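Local coordinates for protein esterase (uncultured bacterium FLS12, PDB 4RGY) that hydrolyses ester bonds as a low-temperature-active alkaline esterase from a marine sediment bacterium, at residues V77-Y86 against Y95-L103; F143-G151 against Y249-W260. All coordinates share one frame; numbering follows the deposited sequence.

From the N terminus, the chain first forms the antiparallel strands 2-11 and 16-25, then strand 45-49 and two short helices, before strand 75-79, where contact 1 opens. Contact 1 closes a short loop: only eight residues separate 77-86 from 95-103, so helix 95-110 folds straight back on the strand it follows. Contact 2 opens later and closes a long one, bringing helix 247-260, near the modelled C terminus, onto strand 145-149 across 97 intervening residues. The two loops are in series, neither nested nor crossed. The contact centres lie about 19 Å apart on opposite sides of the chain's centre, yet both helices pack on the same mixed sheet, as in alpha/beta hydrolases.

Contact 1: V77-Y86 against Y95-L103; sequences VMPAVHRSFY and YWTFISEEL
The phenol of Y95 reaches H82 rim to rim: the two ring planes stand at 88°, and Y95 OH lies in the imidazole plane, 2.6 Å from H82 ND1 in a nearly straight hydrogen bond (172°) that either partner could donate. One face of the Y95 ring is met by V81 O, 3.3 Å above the plane and offset toward the rim, and by S84 CB, 3.3 Å from Y95 CD2. S84 secures this turn: its OG donates to V81 O at 2.7 Å and also accepts from Y86 N, two residues on, the latter bond making an ST turn. A chi1 of 66° tucks OG back over its own backbone, within reach of both partners. Farther along, P79 CG meets I99 CD1 at 3.6 Å, the two side chains crossing at about a right angle, while I99 CG1 comes to the edge of the Y86 ring, 4.0 Å from Y86 CD1. Y86 OH is hydrogen-bonded to H50 O. V77 CG1 and L103 CD2 continue the apolar seam at 4.0 Å. A leucine in place of Y95 would probably leave H82 ND1 without its hydroxyl partner and the imidazole freer to turn. Since H82 also meets H82 of the second subunit, this polar bond, ending an apolar seam between helix 95-103 and the strand end and loop of 77-86, probably helps hold the ring at the interface.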
loop_
_atom_site.group_PDB
_atom_site.type_symbol
_atom_site.label_atom_id
_atom_site.label_comp_id
_atom_site.label_asym_id
_atom_site.label_seq_id
_atom_site.Cartn_x
_atom_site.Cartn_y
_atom_site.Cartn_z
ATOM N N VAL A 77 -10.655 7.851 -10.236
ATOM C CA VAL A 77 -9.287 7.495 -10.604
ATOM C C VAL A 77 -8.381 8.671 -10.285
ATOM O O VAL A 77 -8.582 9.764 -10.810
ATOM C CB VAL A 77 -9.177 7.142 -12.109
ATOM C CG1 VAL A 77 -7.717 6.916 -12.520
ATOM C CG2 VAL A 77 -10.016 5.899 -12.431
ATOM N N MET A 78 -7.382 8.437 -9.438
ATOM C CA MET A 78 -6.492 9.473 -8.935
ATOM C C MET A 78 -5.054 9.119 -9.300
ATOM O O MET A 78 -4.398 8.332 -8.618
ATOM C CB MET A 78 -6.655 9.595 -7.416
ATOM C CG MET A 78 -7.986 10.231 -7.019
ATOM S SD MET A 78 -8.592 9.768 -5.384
ATOM C CE MET A 78 -9.097 8.062 -5.651
ATOM N N PRO A 79 -4.555 9.708 -10.387
ATOM C CA PRO A 79 -3.208 9.370 -10.852
ATOM C C PRO A 79 -2.159 10.375 -10.395
ATOM O O PRO A 79 -2.513 11.335 -9.710
ATOM C CB PRO A 79 -3.356 9.481 -12.346
ATOM C CG PRO A 79 -4.334 10.615 -12.540
ATOM C CD PRO A 79 -5.284 10.541 -11.361
ATOM N N ALA A 80 -0.900 10.121 -10.744
ATOM C CA ALA A 80 0.224 10.983 -10.379
ATOM C C ALA A 80 0.892 11.535 -11.626
ATOM O O ALA A 80 1.134 10.792 -12.586
ATOM C CB ALA A 80 1.229 10.198 -9.555
ATOM N N VAL A 81 1.205 12.830 -11.622
ATOM C CA VAL A 81 1.919 13.430 -12.750
ATOM C C VAL A 81 3.131 14.257 -12.336
ATOM O O VAL A 81 3.633 15.069 -13.131
ATOM C CB VAL A 81 1.006 14.303 -13.635
ATOM C CG1 VAL A 81 -0.157 13.470 -14.161
ATOM C CG2 VAL A 81 0.503 15.524 -12.856
ATOM N N HIS A 82 3.592 14.062 -11.104
ATOM C CA HIS A 82 4.770 14.775 -10.609
ATOM C C HIS A 82 4.586 16.290 -10.755
ATOM O O HIS A 82 3.467 16.774 -10.585
ATOM C CB HIS A 82 6.022 14.218 -11.282
ATOM C CG HIS A 82 6.119 12.732 -11.149
ATOM N ND1 HIS A 82 6.426 11.902 -12.205
ATOM C CD2 HIS A 82 5.884 11.921 -10.089
ATOM C CE1 HIS A 82 6.401 10.647 -11.794
ATOM N NE2 HIS A 82 6.072 10.632 -10.515
ATOM N N ARG A 83 5.640 17.046 -11.055
ATOM C CA ARG A 83 5.520 18.501 -11.133
ATOM C C ARG A 83 5.458 18.953 -12.592
ATOM O O ARG A 83 6.202 19.836 -13.020
ATOM C CB ARG A 83 6.672 19.185 -10.386
ATOM C CG ARG A 83 6.701 18.903 -8.882
ATOM C CD ARG A 83 7.939 19.514 -8.225
ATOM N NE ARG A 83 7.989 20.958 -8.450
ATOM C CZ ARG A 83 7.488 21.864 -7.613
ATOM N NH1 ARG A 83 6.926 21.485 -6.467
ATOM N NH2 ARG A 83 7.565 23.155 -7.914
ATOM N N SER A 84 4.541 18.357 -13.349
ATOM C CA SER A 84 4.523 18.513 -14.804
ATOM C C SER A 84 3.479 19.472 -15.356
ATOM O O SER A 84 3.497 19.777 -16.542
ATOM C CB SER A 84 4.241 17.165 -15.432
ATOM O OG SER A 84 2.928 16.744 -15.111
ATOM N N PHE A 85 2.561 19.930 -14.517
ATOM C CA PHE A 85 1.441 20.716 -15.014
ATOM C C PHE A 85 0.680 20.003 -16.146
ATOM O O PHE A 85 0.119 20.656 -17.019
ATOM C CB PHE A 85 1.886 22.138 -15.425
ATOM C CG PHE A 85 1.633 23.162 -14.367
ATOM C CD1 PHE A 85 2.520 23.323 -13.309
ATOM C CD2 PHE A 85 0.482 23.934 -14.398
ATOM C CE1 PHE A 85 2.267 24.243 -12.313
ATOM C CE2 PHE A 85 0.225 24.866 -13.405
ATOM C CZ PHE A 85 1.123 25.021 -12.367
ATOM N N TYR A 86 0.629 18.672 -16.108
ATOM C CA TYR A 86 -0.187 17.928 -17.079
ATOM C C TYR A 86 0.226 18.284 -18.508
ATOM O O TYR A 86 -0.607 18.403 -19.405
ATOM C CB TYR A 86 -1.691 18.185 -16.811
ATOM C CG TYR A 86 -2.045 17.752 -15.403
ATOM C CD1 TYR A 86 -2.420 16.444 -15.129
ATOM C CD2 TYR A 86 -1.946 18.639 -14.335
ATOM C CE1 TYR A 86 -2.701 16.028 -13.837
ATOM C CE2 TYR A 86 -2.230 18.234 -13.035
ATOM C CZ TYR A 86 -2.603 16.923 -12.796
ATOM O OH TYR A 86 -2.857 16.481 -11.522
ATOM N N TYR A 95 3.777 13.959 -19.985
ATOM C CA TYR A 95 2.678 13.835 -19.026
ATOM C C TYR A 95 1.287 14.179 -19.576
ATOM O O TYR A 95 0.291 13.696 -19.056
ATOM C CB TYR A 95 2.964 14.651 -17.772
ATOM C CG TYR A 95 4.082 14.091 -16.914
ATOM C CD1 TYR A 95 3.830 13.119 -15.960
ATOM C CD2 TYR A 95 5.379 14.561 -17.054
ATOM C CE1 TYR A 95 4.858 12.622 -15.166
ATOM C CE2 TYR A 95 6.397 14.083 -16.271
ATOM C CZ TYR A 95 6.127 13.123 -15.329
ATOM O OH TYR A 95 7.165 12.651 -14.555
ATOM N N TRP A 96 1.219 15.008 -20.616
ATOM C CA TRP A 96 -0.064 15.272 -21.275
ATOM C C TRP A 96 -0.541 14.065 -22.074
ATOM O O TRP A 96 -1.713 13.679 -21.983
ATOM C CB TRP A 96 0.040 16.475 -22.206
ATOM C CG TRP A 96 -1.152 16.616 -23.125
ATOM C CD1 TRP A 96 -1.159 16.430 -24.481
ATOM C CD2 TRP A 96 -2.495 16.993 -22.765
ATOM N NE1 TRP A 96 -2.419 16.664 -24.984
ATOM C CE2 TRP A 96 -3.256 17.008 -23.957
ATOM C CE3 TRP A 96 -3.132 17.294 -21.552
ATOM C CZ2 TRP A 96 -4.616 17.333 -23.976
ATOM C CZ3 TRP A 96 -4.481 17.625 -21.572
ATOM C CH2 TRP A 96 -5.209 17.638 -22.779
ATOM N N THR A 97 0.355 13.450 -22.840
ATOM C CA THR A 97 -0.032 12.257 -23.574
ATOM C C THR A 97 -0.401 11.151 -22.579
ATOM O O THR A 97 -1.335 10.376 -22.800
ATOM C CB THR A 97 1.066 11.823 -24.563
ATOM O OG1 THR A 97 1.210 12.848 -25.556
ATOM C CG2 THR A 97 0.703 10.520 -25.267
ATOM N N PHE A 98 0.313 11.101 -21.458
ATOM C CA PHE A 98 -0.021 10.160 -20.403
ATOM C C PHE A 98 -1.429 10.415 -19.859
ATOM O O PHE A 98 -2.276 9.511 -19.839
ATOM C CB PHE A 98 1.014 10.261 -19.274
ATOM C CG PHE A 98 0.652 9.470 -18.045
ATOM C CD1 PHE A 98 0.629 8.074 -18.076
ATOM C CD2 PHE A 98 0.347 10.121 -16.854
ATOM C CE1 PHE A 98 0.303 7.343 -16.945
ATOM C CE2 PHE A 98 0.025 9.393 -15.715
ATOM C CZ PHE A 98 0.004 8.002 -15.761
ATOM N N ILE A 99 -1.697 11.636 -19.401
ATOM C CA ILE A 99 -2.969 11.889 -18.736
ATOM C C ILE A 99 -4.163 11.837 -19.701
ATOM O O ILE A 99 -5.261 11.425 -19.317
ATOM C CB ILE A 99 -2.958 13.208 -17.915
ATOM C CG1 ILE A 99 -4.080 13.216 -16.876
ATOM C CG2 ILE A 99 -3.043 14.445 -18.827
ATOM C CD1 ILE A 99 -3.905 12.207 -15.757
ATOM N N SER A 100 -3.946 12.232 -20.953
ATOM C CA SER A 100 -5.062 12.358 -21.895
ATOM C C SER A 100 -5.315 11.099 -22.720
ATOM O O SER A 100 -6.406 10.928 -23.270
ATOM C CB SER A 100 -4.838 13.549 -22.834
ATOM O OG SER A 100 -3.738 13.317 -23.703
ATOM N N GLU A 101 -4.319 10.219 -22.808
ATOM C CA GLU A 101 -4.432 9.032 -23.652
ATOM C C GLU A 101 -4.192 7.733 -22.882
ATOM O O GLU A 101 -5.092 6.898 -22.743
ATOM C CB GLU A 101 -3.475 9.122 -24.847
ATOM C CG GLU A 101 -3.631 10.374 -25.714
ATOM C CD GLU A 101 -4.889 10.355 -26.556
ATOM O OE1 GLU A 101 -5.479 9.266 -26.723
ATOM O OE2 GLU A 101 -5.291 11.429 -27.052
ATOM N N GLU A 102 -2.971 7.553 -22.385
ATOM C CA GLU A 102 -2.595 6.271 -21.802
ATOM C C GLU A 102 -3.287 5.958 -20.484
ATOM O O GLU A 102 -3.750 4.837 -20.258
ATOM C CB GLU A 102 -1.087 6.170 -21.615
ATOM C CG GLU A 102 -0.651 4.740 -21.330
ATOM C CD GLU A 102 0.800 4.623 -20.945
ATOM O OE1 GLU A 102 1.338 5.564 -20.334
ATOM O OE2 GLU A 102 1.401 3.572 -21.245
ATOM N N LEU A 103 -3.344 6.941 -19.599
ATOM C CA LEU A 103 -3.882 6.697 -18.271
ATOM C C LEU A 103 -5.347 6.270 -18.284
ATOM O O LEU A 103 -5.686 5.275 -17.644
ATOM C CB LEU A 103 -3.663 7.911 -17.381
ATOM C CG LEU A 103 -3.981 7.788 -15.905
ATOM C CD1 LEU A 103 -3.157 8.825 -15.385
ATOM C CD2 LEU A 103 -5.419 8.087 -15.570
#

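Contact 2: F143-G151 against Y249-W260; sequences FAAAASLSG and YWDAQIQRVLAW
L149 is the main bump of strand 145-149, and its hollow lies between side chains of helix 249-260. Its CD2 branch settles against the helix surface, 3.8 Å from Q253 CB, with I254 CD1 more loosely beside it. Its CD1 branch lies near V257 CG2, at 4.3 Å, and its CB rests 3.8 Å from W250 CD1. With CG anti to the carbonyl carbon (chi1 -63°), the leucine spreads its two methyls over neighbouring helical turns.

Toward the start of the strand the relief is reversed. A145 and A147 are small, and larger helix groups fill the shallow ground over them. A147 CB meets V257 CG1 at 3.8 Å, while the six-membered ring of W260 reaches both alanines, its CH2 standing 3.8 Å from A145 CB. W260 also forms a cation-pi contact with K207, which joins this end to strand 207-213. The short segments run almost antiparallel (162°), with a closest axis approach of 9.9 Å, so the pairings run in reverse order, A145 by W260, A147 by V257, L149 by W250.

At the other end the fit becomes polar. W250 NE1 donates to S150 OG at 2.8 Å, with an N-H...O angle of 162° and the oxygen close to the indole plane. S150 CB also lies at that edge, 3.3 Å from W250 NE1, and Y249 CE2 approaches the same OG.

The chemistry thus places a directed, buried hydrogen bond at the end of an otherwise apolar seam. W250 packs edge-to-face with H245 and S150 touches D216, two members of a probable Ser-His-Asp triad; the bond therefore links second-shell residues beside the likely catalytic site.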
loop_
_atom_site.group_PDB
_atom_site.type_symbol
_atom_site.label_atom_id
_atom_site.label_comp_id
_atom_site.label_asym_id
_atom_site.label_seq_id
_atom_site.Cartn_x
_atom_site.Cartn_y
_atom_site.Cartn_z
ATOM N N PHE A 143 -15.247 14.301 -22.454
ATOM C CA PHE A 143 -15.652 14.638 -21.092
ATOM C C PHE A 143 -17.011 15.310 -21.043
ATOM O O PHE A 143 -17.253 16.298 -21.729
ATOM C CB PHE A 143 -14.609 15.537 -20.419
ATOM C CG PHE A 143 -13.277 14.879 -20.260
ATOM C CD1 PHE A 143 -13.040 14.039 -19.179
ATOM C CD2 PHE A 143 -12.272 15.063 -21.199
ATOM C CE1 PHE A 143 -11.812 13.402 -19.024
ATOM C CE2 PHE A 143 -11.042 14.430 -21.053
ATOM C CZ PHE A 143 -10.814 13.591 -19.963
ATOM N N ALA A 144 -17.896 14.776 -20.220
ATOM C CA ALA A 144 -19.203 15.390 -20.028
ATOM C C ALA A 144 -19.093 16.621 -19.136
ATOM O O ALA A 144 -19.970 17.489 -19.157
ATOM C CB ALA A 144 -20.156 14.385 -19.418
ATOM N N ALA A 145 -18.028 16.684 -18.338
ATOM C CA ALA A 145 -17.863 17.762 -17.365
ATOM C C ALA A 145 -16.408 17.875 -16.940
ATOM O O ALA A 145 -15.698 16.865 -16.871
ATOM C CB ALA A 145 -18.743 17.528 -16.153
ATOM N N ALA A 146 -15.974 19.104 -16.678
ATOM C CA ALA A 146 -14.618 19.409 -16.225
ATOM C C ALA A 146 -14.711 20.499 -15.164
ATOM O O ALA A 146 -15.412 21.502 -15.352
ATOM C CB ALA A 146 -13.734 19.863 -17.393
ATOM N N ALA A 147 -13.999 20.322 -14.054
ATOM C CA ALA A 147 -14.108 21.221 -12.911
ATOM C C ALA A 147 -12.748 21.609 -12.364
ATOM O O ALA A 147 -11.873 20.742 -12.165
ATOM C CB ALA A 147 -14.926 20.565 -11.810
ATOM N N SER A 148 -12.565 22.904 -12.120
ATOM C CA SER A 148 -11.341 23.408 -11.512
ATOM C C SER A 148 -11.582 23.981 -10.124
ATOM O O SER A 148 -12.470 24.819 -9.930
ATOM C CB SER A 148 -10.713 24.478 -12.402
ATOM O OG SER A 148 -9.653 25.155 -11.732
ATOM N N LEU A 149 -10.784 23.528 -9.156
ATOM C CA LEU A 149 -10.854 24.029 -7.784
ATOM C C LEU A 149 -9.569 24.777 -7.471
ATOM O O LEU A 149 -8.489 24.182 -7.491
ATOM C CB LEU A 149 -11.049 22.881 -6.786
ATOM C CG LEU A 149 -12.333 22.056 -6.894
ATOM C CD1 LEU A 149 -12.205 21.004 -7.993
ATOM C CD2 LEU A 149 -12.641 21.374 -5.569
ATOM N N SER A 150 -9.680 26.082 -7.224
ATOM C CA SER A 150 -8.513 26.914 -6.934
ATOM C C SER A 150 -7.418 26.681 -7.964
ATOM O O SER A 150 -6.256 26.419 -7.617
ATOM C CB SER A 150 -7.992 26.609 -5.529
ATOM O OG SER A 150 -9.055 26.638 -4.593
ATOM N N GLY A 151 -7.791 26.788 -9.235
ATOM C CA GLY A 151 -6.904 26.384 -10.309
ATOM C C GLY A 151 -5.821 27.390 -10.643
ATOM O O GLY A 151 -6.001 28.601 -10.472
ATOM N N TYR A 249 -10.722 23.615 2.351
ATOM C CA TYR A 249 -11.552 24.213 1.313
ATOM C C TYR A 249 -11.909 23.194 0.219
ATOM O O TYR A 249 -13.061 23.101 -0.186
ATOM C CB TYR A 249 -10.851 25.458 0.743
ATOM C CG TYR A 249 -11.568 26.109 -0.411
ATOM C CD1 TYR A 249 -12.680 26.922 -0.199
ATOM C CD2 TYR A 249 -11.133 25.912 -1.717
ATOM C CE1 TYR A 249 -13.337 27.516 -1.264
ATOM C CE2 TYR A 249 -11.785 26.500 -2.785
ATOM C CZ TYR A 249 -12.886 27.294 -2.543
ATOM O OH TYR A 249 -13.541 27.867 -3.597
ATOM N N TRP A 250 -10.943 22.403 -0.239
ATOM C CA TRP A 250 -11.230 21.431 -1.302
ATOM C C TRP A 250 -12.117 20.281 -0.834
ATOM O O TRP A 250 -12.918 19.760 -1.609
ATOM C CB TRP A 250 -9.934 20.916 -1.934
ATOM C CG TRP A 250 -9.183 22.075 -2.516
ATOM C CD1 TRP A 250 -9.712 23.100 -3.239
ATOM C CD2 TRP A 250 -7.794 22.381 -2.339
ATOM N NE1 TRP A 250 -8.734 24.007 -3.559
ATOM C CE2 TRP A 250 -7.544 23.589 -3.021
ATOM C CE3 TRP A 250 -6.731 21.736 -1.693
ATOM C CZ2 TRP A 250 -6.283 24.176 -3.058
ATOM C CZ3 TRP A 250 -5.483 22.320 -1.727
ATOM C CH2 TRP A 250 -5.263 23.531 -2.411
ATOM N N ASP A 251 -11.987 19.895 0.434
ATOM C CA ASP A 251 -12.844 18.870 1.010
ATOM C C ASP A 251 -14.300 19.331 0.971
ATOM O O ASP A 251 -15.197 18.543 0.672
ATOM C CB ASP A 251 -12.418 18.571 2.454
ATOM C CG ASP A 251 -13.237 17.457 3.094
ATOM O OD1 ASP A 251 -13.121 16.295 2.664
ATOM O OD2 ASP A 251 -13.998 17.738 4.039
ATOM N N ALA A 252 -14.535 20.605 1.271
ATOM C CA ALA A 252 -15.878 21.166 1.205
ATOM C C ALA A 252 -16.333 21.305 -0.244
ATOM O O ALA A 252 -17.435 20.896 -0.610
ATOM C CB ALA A 252 -15.918 22.521 1.903
ATOM N N GLN A 253 -15.480 21.889 -1.076
ATOM C CA GLN A 253 -15.871 22.184 -2.447
ATOM C C GLN A 253 -16.068 20.950 -3.322
ATOM O O GLN A 253 -16.906 20.965 -4.230
ATOM C CB GLN A 253 -14.869 23.133 -3.101
ATOM C CG GLN A 253 -14.893 24.526 -2.513
ATOM C CD GLN A 253 -16.263 25.144 -2.599
ATOM O OE1 GLN A 253 -16.903 25.399 -1.582
ATOM N NE2 GLN A 253 -16.734 25.383 -3.820
ATOM N N ILE A 254 -15.315 19.879 -3.074
ATOM C CA ILE A 254 -15.459 18.696 -3.924
ATOM C C ILE A 254 -16.855 18.074 -3.783
ATOM O O ILE A 254 -17.380 17.486 -4.732
ATOM C CB ILE A 254 -14.330 17.655 -3.703
ATOM C CG1 ILE A 254 -14.241 16.687 -4.889
ATOM C CG2 ILE A 254 -14.528 16.885 -2.404
ATOM C CD1 ILE A 254 -13.909 17.356 -6.220
ATOM N N GLN A 255 -17.475 18.246 -2.615
ATOM C CA GLN A 255 -18.860 17.799 -2.419
ATOM C C GLN A 255 -19.828 18.553 -3.334
ATOM O O GLN A 255 -20.760 17.963 -3.885
ATOM C CB GLN A 255 -19.272 17.959 -0.958
ATOM C CG GLN A 255 -18.478 17.060 -0.017
ATOM C CD GLN A 255 -18.746 17.392 1.423
ATOM O OE1 GLN A 255 -19.830 17.108 1.941
ATOM N NE2 GLN A 255 -17.774 18.009 2.083
ATOM N N ARG A 256 -19.586 19.849 -3.520
ATOM C CA ARG A 256 -20.421 20.655 -4.405
ATOM C C ARG A 256 -20.185 20.254 -5.855
ATOM O O ARG A 256 -21.123 20.147 -6.642
ATOM C CB ARG A 256 -20.139 22.138 -4.192
ATOM C CG ARG A 256 -20.383 22.591 -2.755
ATOM C CD ARG A 256 -20.217 24.095 -2.614
ATOM N NE ARG A 256 -21.147 24.816 -3.477
ATOM C CZ ARG A 256 -22.403 25.110 -3.152
ATOM N NH1 ARG A 256 -22.897 24.735 -1.974
ATOM N NH2 ARG A 256 -23.173 25.771 -4.005
ATOM N N VAL A 257 -18.932 19.997 -6.211
ATOM C CA VAL A 257 -18.633 19.533 -7.557
ATOM C C VAL A 257 -19.325 18.199 -7.839
ATOM O O VAL A 257 -19.896 18.009 -8.913
ATOM C CB VAL A 257 -17.120 19.407 -7.789
ATOM C CG1 VAL A 257 -16.831 18.648 -9.082
ATOM C CG2 VAL A 257 -16.480 20.797 -7.825
ATOM N N LEU A 258 -19.280 17.278 -6.877
ATOM C CA LEU A 258 -19.926 15.982 -7.051
ATOM C C LEU A 258 -21.433 16.120 -7.304
ATOM O O LEU A 258 -21.978 15.442 -8.167
ATOM C CB LEU A 258 -19.653 15.070 -5.851
ATOM C CG LEU A 258 -18.216 14.546 -5.719
ATOM C CD1 LEU A 258 -18.044 13.870 -4.377
ATOM C CD2 LEU A 258 -17.858 13.588 -6.848
ATOM N N ALA A 259 -22.093 17.008 -6.566
ATOM C CA ALA A 259 -23.532 17.220 -6.735
ATOM C C ALA A 259 -23.862 17.826 -8.092
ATOM O O ALA A 259 -24.959 17.630 -8.630
ATOM C CB ALA A 259 -24.070 18.105 -5.622
ATOM N N TRP A 260 -22.903 18.566 -8.631
ATOM C CA TRP A 260 -23.047 19.295 -9.880
ATOM C C TRP A 260 -22.807 18.423 -11.114
ATOM O O TRP A 260 -23.253 18.758 -12.212
ATOM C CB TRP A 260 -22.090 20.489 -9.845
ATOM C CG TRP A 260 -21.770 21.167 -11.157
ATOM C CD1 TRP A 260 -22.414 22.241 -11.713
ATOM C CD2 TRP A 260 -20.691 20.848 -12.040
ATOM N NE1 TRP A 260 -21.807 22.595 -12.897
ATOM C CE2 TRP A 260 -20.741 21.761 -13.117
ATOM C CE3 TRP A 260 -19.679 19.884 -12.022
ATOM C CZ2 TRP A 260 -19.832 21.720 -14.171
ATOM C CZ3 TRP A 260 -18.778 19.846 -13.066
ATOM C CH2 TRP A 260 -18.858 20.759 -14.128
#